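Local coordinates for protein 30kLP (Treponema pallidum, PDB 3K8G) that alters the permeability of lipid membranes at acidic pH as an outer membrane-associated lipoprotein and might take part in ligand transport, at residues A28-L33 and Q160-Y165; Y200-S205 and G241-E246. One frame throughout, in Å; residues are numbered along the deposited sequence.

Contact 1: A28-L33 and Q160-Y165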
ATOM      1  N   ALA A  28       0.962  13.573   2.266  1.00 21.25           N
ATOM      2  CA  ALA A  28       0.737  14.911   1.627  1.00 22.05           C
ATOM      3  C   ALA A  28       0.415  14.784   0.139  1.00 20.80           C
ATOM      4  O   ALA A  28       1.167  14.160  -0.633  1.00 20.60           O
ATOM      5  CB  ALA A  28       1.922  15.829   1.850  1.00 19.39           C
ATOM      6  N   GLY A  29      -0.733  15.342  -0.249  1.00 22.22           N
ATOM      7  CA  GLY A  29      -1.220  15.271  -1.629  1.00 20.67           C
ATOM      8  C   GLY A  29      -2.105  14.071  -1.919  1.00 20.90           C
ATOM      9  O   GLY A  29      -2.756  14.006  -2.984  1.00 18.88           O
ATOM     10  N   ASN A  30      -2.149  13.128  -0.975  1.00 19.01           N
ATOM     11  CA  ASN A  30      -2.947  11.913  -1.135  1.00 19.29           C
ATOM     12  C   ASN A  30      -4.002  11.659  -0.070  1.00 19.42           C
ATOM     13  O   ASN A  30      -4.486  10.525   0.095  1.00 17.71           O
ATOM     14  CB  ASN A  30      -2.026  10.696  -1.281  1.00 18.04           C
ATOM     15  CG  ASN A  30      -1.074  10.842  -2.437  1.00 17.62           C
ATOM     16  OD1 ASN A  30      -1.499  10.922  -3.566  1.00 21.67           O
ATOM     17  ND2 ASN A  30       0.213  10.907  -2.157  1.00 17.69           N
ATOM     18  N   GLU A  31      -4.396  12.732   0.616  1.00 20.56           N
ATOM     19  CA  GLU A  31      -5.304  12.650   1.751  1.00 21.94           C
ATOM     20  C   GLU A  31      -6.660  12.038   1.440  1.00 22.17           C
ATOM     21  O   GLU A  31      -7.135  11.168   2.181  1.00 22.97           O
ATOM     22  CB  GLU A  31      -5.471  14.052   2.406  1.00 22.74           C
ATOM     23  CG  GLU A  31      -4.157  14.639   2.945  1.00 24.67           C
ATOM     24  CD  GLU A  31      -3.399  15.512   1.942  1.00 28.86           C
ATOM     25  OE1 GLU A  31      -3.688  15.484   0.727  1.00 32.13           O
ATOM     26  OE2 GLU A  31      -2.499  16.252   2.374  1.00 35.10           O
ATOM     27  N   ASN A  32      -7.282  12.479   0.349  1.00 22.85           N
ATOM     28  CA  ASN A  32      -8.596  11.976  -0.049  1.00 24.98           C
ATOM     29  C   ASN A  32      -8.536  10.484  -0.390  1.00 24.43           C
ATOM     30  O   ASN A  32      -9.357   9.690   0.076  1.00 24.18           O
ATOM     31  CB  ASN A  32      -9.142  12.759  -1.246  1.00 25.32           C
ATOM     32  CG  ASN A  32     -10.464  12.177  -1.791  1.00 34.49           C
ATOM     33  OD1 ASN A  32     -10.533  11.705  -2.941  1.00 38.94           O
ATOM     34  ND2 ASN A  32     -11.516  12.212  -0.969  1.00 36.92           N
ATOM     35  N   LEU A  33      -7.566  10.107  -1.216  1.00 23.70           N
ATOM     36  CA  LEU A  33      -7.405   8.697  -1.572  1.00 23.30           C
ATOM     37  C   LEU A  33      -7.284   7.793  -0.328  1.00 22.05           C
ATOM     38  O   LEU A  33      -7.963   6.776  -0.215  1.00 21.86           O
ATOM     39  CB  LEU A  33      -6.178   8.507  -2.468  1.00 24.33           C
ATOM     40  CG  LEU A  33      -5.846   7.042  -2.768  1.00 22.88           C
ATOM     41  CD1 LEU A  33      -6.942   6.513  -3.675  1.00 26.51           C
ATOM     42  CD2 LEU A  33      -4.466   6.913  -3.419  1.00 21.15           C
ATOM     43  N   GLN A 160       5.203  13.318  -4.115  1.00 20.89           N
ATOM     44  CA  GLN A 160       3.889  12.867  -3.630  1.00 19.33           C
ATOM     45  C   GLN A 160       3.361  11.672  -4.447  1.00 17.79           C
ATOM     46  O   GLN A 160       2.175  11.356  -4.428  1.00 15.51           O
ATOM     47  CB  GLN A 160       2.902  14.032  -3.662  1.00 19.51           C
ATOM     48  CG  GLN A 160       3.511  15.285  -2.961  1.00 22.91           C
ATOM     49  CD  GLN A 160       2.491  16.349  -2.654  1.00 25.43           C
ATOM     50  OE1 GLN A 160       1.494  16.485  -3.365  1.00 21.18           O
ATOM     51  NE2 GLN A 160       2.736  17.115  -1.592  1.00 27.48           N
ATOM     52  N   THR A 161       4.273  11.008  -5.147  1.00 17.64           N
ATOM     53  CA  THR A 161       3.947   9.827  -5.958  1.00 15.29           C
ATOM     54  C   THR A 161       3.632   8.630  -5.053  1.00 13.34           C
ATOM     55  O   THR A 161       4.408   8.297  -4.167  1.00 12.09           O
ATOM     56  CB  THR A 161       5.098   9.504  -6.915  1.00 15.57           C
ATOM     57  OG1 THR A 161       5.285  10.613  -7.803  1.00 14.86           O
ATOM     58  CG2 THR A 161       4.795   8.279  -7.776  1.00 14.67           C
ATOM     59  N   VAL A 162       2.497   8.001  -5.325  1.00 12.19           N
ATOM     60  CA  VAL A 162       2.058   6.742  -4.726  1.00 11.60           C
ATOM     61  C   VAL A 162       2.691   5.608  -5.562  1.00 11.15           C
ATOM     62  O   VAL A 162       2.669   5.665  -6.791  1.00 11.92           O
ATOM     63  CB  VAL A 162       0.515   6.633  -4.773  1.00 10.70           C
ATOM     64  CG1 VAL A 162      -0.001   5.232  -4.267  1.00 13.68           C
ATOM     65  CG2 VAL A 162      -0.129   7.758  -3.965  1.00 12.71           C
ATOM     66  N   ALA A 163       3.290   4.616  -4.896  1.00  9.65           N
ATOM     67  CA  ALA A 163       3.969   3.510  -5.619  1.00 10.62           C
ATOM     68  C   ALA A 163       3.341   2.159  -5.265  1.00 11.70           C
ATOM     69  O   ALA A 163       3.081   1.887  -4.093  1.00  9.30           O
ATOM     70  CB  ALA A 163       5.502   3.518  -5.289  1.00 12.09           C
ATOM     71  N   LEU A 164       3.111   1.295  -6.263  1.00  9.85           N
ATOM     72  CA  LEU A 164       2.665  -0.046  -5.957  1.00 11.74           C
ATOM     73  C   LEU A 164       3.553  -1.022  -6.697  1.00 10.28           C
ATOM     74  O   LEU A 164       3.968  -0.749  -7.828  1.00 11.31           O
ATOM     75  CB  LEU A 164       1.204  -0.288  -6.365  1.00  9.76           C
ATOM     76  CG  LEU A 164       0.138   0.210  -5.358  1.00 18.06           C
ATOM     77  CD1 LEU A 164      -0.220   1.631  -5.684  1.00 21.05           C
ATOM     78  CD2 LEU A 164      -1.092  -0.688  -5.437  1.00 25.40           C
ATOM     79  N   TYR A 165       3.868  -2.129  -6.039  1.00 10.43           N
ATOM     80  CA  TYR A 165       4.533  -3.215  -6.731  1.00  9.15           C
ATOM     81  C   TYR A 165       3.678  -4.467  -6.587  1.00 10.00           C
ATOM     82  O   TYR A 165       3.395  -4.906  -5.455  1.00  9.44           O
ATOM     83  CB  TYR A 165       5.918  -3.448  -6.132  1.00  9.86           C
ATOM     84  CG  TYR A 165       6.644  -4.603  -6.828  1.00 10.01           C
ATOM     85  CD1 TYR A 165       6.851  -4.561  -8.197  1.00 13.52           C
ATOM     86  CD2 TYR A 165       7.141  -5.713  -6.110  1.00 13.10           C
ATOM     87  CE1 TYR A 165       7.514  -5.583  -8.860  1.00 18.52           C
ATOM     88  CE2 TYR A 165       7.836  -6.734  -6.791  1.00 21.88           C
ATOM     89  CZ  TYR A 165       8.006  -6.640  -8.173  1.00 21.51           C
ATOM     90  OH  TYR A 165       8.660  -7.614  -8.922  1.00 29.70           O
TER
HETATM   91  O   HOH W   1      -0.049  12.426  -5.373  1.00 16.31           O
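At the loop that leads from strand 21-26 into amphipathic helix 31-41, Asn30, in the N-cap position, reaches across to the residues that enter strand 162-166. Its CG lies anti to the carbonyl carbon (chi1 -57°), and the amide is presented to the carbonyl of Gln160. ND2 donates to Gln160 O at 3.0 Å in a nearly straight bond (177°), with the acceptor in the amide plane of Asn30 and the donor tilted out of the carbonyl plane of Gln160. A water donates to both Asn30 OD1 and Gln160 O, the latter at 2.6 Å, so two donors grip this one carbonyl. Asn30 ND2 also bonds Pro26 O, and OD1 takes a further bond with the hydroxyl of Tyr200; together these partners fix the rotation of the buried amide. The helix is one of those that move when the large hydrophobic cavity of the half-barrel opens, and the bond joins the residue before it to the residues leading into strand 162-166. On the same amide Val162 packs by CG2, which lies 3.5 Å from Asn30 OD1. Nearer the exposed margin, the extended Gln160 side chain runs beside the Ala28-Gly29 backbone, with CD 3.3 Å from Ala28 O. Gly29, at phi 90° and lacking CB, lets Gln160 OE1 come within 3.4 Å of its CA.

Contact 2: Y200-S205 and G241-E246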
ATOM      1  N   TYR A 200      -6.146  10.401 -10.595  1.00 19.50           N
ATOM      2  CA  TYR A 200      -4.727  10.071 -10.551  1.00 18.27           C
ATOM      3  C   TYR A 200      -4.197   9.872 -11.952  1.00 16.44           C
ATOM      4  O   TYR A 200      -4.833   9.201 -12.750  1.00 20.67           O
ATOM      5  CB  TYR A 200      -4.486   8.808  -9.655  1.00 13.91           C
ATOM      6  CG  TYR A 200      -4.395   9.204  -8.204  1.00 14.62           C
ATOM      7  CD1 TYR A 200      -5.535   9.468  -7.462  1.00 16.03           C
ATOM      8  CD2 TYR A 200      -3.154   9.411  -7.598  1.00 10.04           C
ATOM      9  CE1 TYR A 200      -5.451   9.878  -6.112  1.00 19.03           C
ATOM     10  CE2 TYR A 200      -3.061   9.833  -6.255  1.00 10.93           C
ATOM     11  CZ  TYR A 200      -4.205  10.044  -5.525  1.00 10.54           C
ATOM     12  OH  TYR A 200      -4.077  10.469  -4.209  1.00 14.57           O
ATOM     13  N   LEU A 201      -3.049  10.483 -12.259  1.00 15.71           N
ATOM     14  CA  LEU A 201      -2.299  10.210 -13.476  1.00 16.96           C
ATOM     15  C   LEU A 201      -1.323   9.075 -13.152  1.00 17.56           C
ATOM     16  O   LEU A 201      -0.763   9.071 -12.053  1.00 17.24           O
ATOM     17  CB  LEU A 201      -1.435  11.421 -13.825  1.00 19.84           C
ATOM     18  CG  LEU A 201      -1.877  12.365 -14.940  1.00 29.41           C
ATOM     19  CD1 LEU A 201      -1.235  13.721 -14.705  1.00 35.68           C
ATOM     20  CD2 LEU A 201      -1.508  11.814 -16.325  1.00 36.23           C
ATOM     21  N   TYR A 202      -1.098   8.145 -14.070  1.00 15.00           N
ATOM     22  CA  TYR A 202      -0.153   7.046 -13.720  1.00 17.04           C
ATOM     23  C   TYR A 202       0.750   6.595 -14.843  1.00 15.97           C
ATOM     24  O   TYR A 202       0.479   6.866 -16.026  1.00 13.97           O
ATOM     25  CB  TYR A 202      -0.885   5.841 -13.104  1.00 14.25           C
ATOM     26  CG  TYR A 202      -1.847   5.170 -14.030  1.00 19.52           C
ATOM     27  CD1 TYR A 202      -3.207   5.478 -13.975  1.00 23.68           C
ATOM     28  CD2 TYR A 202      -1.411   4.233 -14.969  1.00 18.05           C
ATOM     29  CE1 TYR A 202      -4.110   4.879 -14.827  1.00 23.49           C
ATOM     30  CE2 TYR A 202      -2.310   3.634 -15.837  1.00 19.68           C
ATOM     31  CZ  TYR A 202      -3.655   3.959 -15.743  1.00 24.47           C
ATOM     32  OH  TYR A 202      -4.553   3.364 -16.581  1.00 29.86           O
ATOM     33  N   THR A 203       1.842   5.916 -14.457  1.00 16.66           N
ATOM     34  CA  THR A 203       2.682   5.205 -15.401  1.00 17.07           C
ATOM     35  C   THR A 203       2.792   3.831 -14.803  1.00 16.13           C
ATOM     36  O   THR A 203       2.896   3.684 -13.573  1.00 15.45           O
ATOM     37  CB  THR A 203       4.146   5.724 -15.468  1.00 20.09           C
ATOM     38  OG1 THR A 203       4.171   7.133 -15.624  1.00 30.58           O
ATOM     39  CG2 THR A 203       4.871   5.116 -16.661  1.00 20.34           C
ATOM     40  N   LEU A 204       2.826   2.834 -15.664  1.00 13.96           N
ATOM     41  CA  LEU A 204       3.059   1.472 -15.194  1.00 15.08           C
ATOM     42  C   LEU A 204       3.942   0.723 -16.170  1.00 15.56           C
ATOM     43  O   LEU A 204       4.063   1.087 -17.367  1.00 15.31           O
ATOM     44  CB  LEU A 204       1.743   0.731 -14.914  1.00 14.63           C
ATOM     45  CG  LEU A 204       0.784   0.381 -16.069  1.00 18.39           C
ATOM     46  CD1 LEU A 204       1.209  -0.920 -16.812  1.00 16.45           C
ATOM     47  CD2 LEU A 204      -0.640   0.214 -15.548  1.00 16.71           C
ATOM     48  N   SER A 205       4.588  -0.307 -15.636  1.00 14.61           N
ATOM     49  CA  SER A 205       5.318  -1.233 -16.427  1.00 16.95           C
ATOM     50  C   SER A 205       4.768  -2.609 -16.069  1.00 17.82           C
ATOM     51  O   SER A 205       4.557  -2.914 -14.885  1.00 18.66           O
ATOM     52  CB  SER A 205       6.794  -1.112 -16.067  1.00 17.39           C
ATOM     53  OG  SER A 205       7.566  -2.004 -16.836  1.00 25.53           O
ATOM     54  N   GLY A 241      -1.885   7.399 -18.154  1.00 27.02           N
ATOM     55  CA  GLY A 241      -3.224   6.865 -17.924  1.00 26.43           C
ATOM     56  C   GLY A 241      -3.882   7.681 -16.832  1.00 25.24           C
ATOM     57  O   GLY A 241      -3.186   8.359 -16.058  1.00 23.88           O
ATOM     58  N   THR A 242      -5.213   7.645 -16.769  1.00 25.62           N
ATOM     59  CA  THR A 242      -5.954   8.292 -15.680  1.00 26.14           C
ATOM     60  C   THR A 242      -6.976   7.346 -15.049  1.00 23.72           C
ATOM     61  O   THR A 242      -7.545   6.504 -15.722  1.00 25.15           O
ATOM     62  CB  THR A 242      -6.703   9.542 -16.159  1.00 28.93           C
ATOM     63  OG1 THR A 242      -7.529   9.184 -17.274  1.00 33.51           O
ATOM     64  CG2 THR A 242      -5.702  10.636 -16.587  1.00 32.82           C
ATOM     65  N   ILE A 243      -7.199   7.499 -13.756  1.00 22.46           N
ATOM     66  CA  ILE A 243      -8.211   6.764 -13.008  1.00 21.72           C
ATOM     67  C   ILE A 243      -8.685   7.706 -11.911  1.00 22.38           C
ATOM     68  O   ILE A 243      -7.866   8.438 -11.333  1.00 22.01           O
ATOM     69  CB  ILE A 243      -7.613   5.451 -12.382  1.00 21.89           C
ATOM     70  CG1 ILE A 243      -8.675   4.650 -11.606  1.00 20.50           C
ATOM     71  CG2 ILE A 243      -6.381   5.762 -11.504  1.00 17.60           C
ATOM     72  CD1 ILE A 243      -8.208   3.250 -11.184  1.00 18.83           C
ATOM     73  N   SER A 244      -9.988   7.717 -11.618  1.00 22.17           N
ATOM     74  CA  SER A 244     -10.490   8.611 -10.569  1.00 23.45           C
ATOM     75  C   SER A 244      -9.978   8.116  -9.228  1.00 24.75           C
ATOM     76  O   SER A 244      -9.708   6.907  -9.074  1.00 25.04           O
ATOM     77  CB  SER A 244     -12.021   8.677 -10.562  1.00 23.32           C
ATOM     78  OG  SER A 244     -12.573   7.460 -10.081  1.00 25.72           O
ATOM     79  N   ALA A 245      -9.836   9.033  -8.265  1.00 23.66           N
ATOM     80  CA  ALA A 245      -9.424   8.688  -6.915  1.00 25.23           C
ATOM     81  C   ALA A 245     -10.403   7.697  -6.304  1.00 26.50           C
ATOM     82  O   ALA A 245     -10.001   6.775  -5.605  1.00 25.13           O
ATOM     83  CB  ALA A 245      -9.320   9.937  -6.044  1.00 25.91           C
ATOM     84  N   GLU A 246     -11.696   7.892  -6.561  1.00 27.17           N
ATOM     85  CA  GLU A 246     -12.695   6.932  -6.079  1.00 27.67           C
ATOM     86  C   GLU A 246     -12.497   5.510  -6.643  1.00 25.81           C
ATOM     87  O   GLU A 246     -12.627   4.535  -5.905  1.00 26.94           O
ATOM     88  CB  GLU A 246     -14.132   7.422  -6.324  1.00 28.53           C
ATOM     89  CG  GLU A 246     -15.057   6.313  -6.819  1.00 33.55           C
ATOM     90  CD  GLU A 246     -16.354   6.224  -6.053  1.00 42.71           C
ATOM     91  OE1 GLU A 246     -17.221   7.110  -6.239  1.00 39.67           O
ATOM     92  OE2 GLU A 246     -16.505   5.249  -5.277  1.00 47.24           O
TER
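The ring of Tyr202 has Gly241 over one face: Gly241 CA stands 3.8 Å from the ring centroid, 18° off the normal, in a CH-pi contact displaced toward the rim. Thr242 N and Ile243 CG2 approach the same ring obliquely. The ring of Tyr200 instead meets Ala245 CB at its edge and in plane, CE1 being 3.9 Å away, while its CB packs against Ile243 CG2. In Tyr202, chi1 of 64° puts CG between the backbone N and the carbonyl carbon; Gly241, lacking CB, lets the ring sit on its CA. The backbones of strands 199-207 and 235-244 pair antiparallel. Tyr200 and Ile243 form one hydrogen-bonded pair, with Tyr200 N to Ile243 O at 2.7 Å, and Tyr202 and Gly241 form the next, with Tyr202 N to Gly241 O at 2.9 Å. In the non-hydrogen-bonded pair between them, Leu201 and Thr242 turn their side chains to the other face. Between the strands, Thr242 CA approaches Tyr200 O at 3.3 Å in a CA-H...O contact, and Leu201 CA does the same to Gly241 O. Past Ile243 begins amphipathic helix 245-253, capped by Ser244 OG on Arg247 N. Four backbone bonds thus fix strand 241-244, and Ile243 touches Leu176 of helix 169-176; Ala245 meets the Tyr200 edge by apolar touching only, while its backbone bonds Asn198.

Overall arrangement
Both contacts involve helices that shift as the cavity opens: contact 1 the start of 31-41, contact 2 the start of 245-253. Contact 1 is partly buried and lies nearer the middle of the chain, where a loop meets a strand end through one side-chain amide and a water. Contact 2, farther out yet more buried, is regular strand pairing dressed with aromatic and aliphatic groups. Their centres are 11 Å apart and they touch: Leu33 CD1 packs against Ala245 O and Asn32 OD1 against Ala245 CB, so the two mobile helices meet here. Through the Asn30-Tyr200 bond, the strand pairing of contact 2 is joined to the polar junction of contact 1.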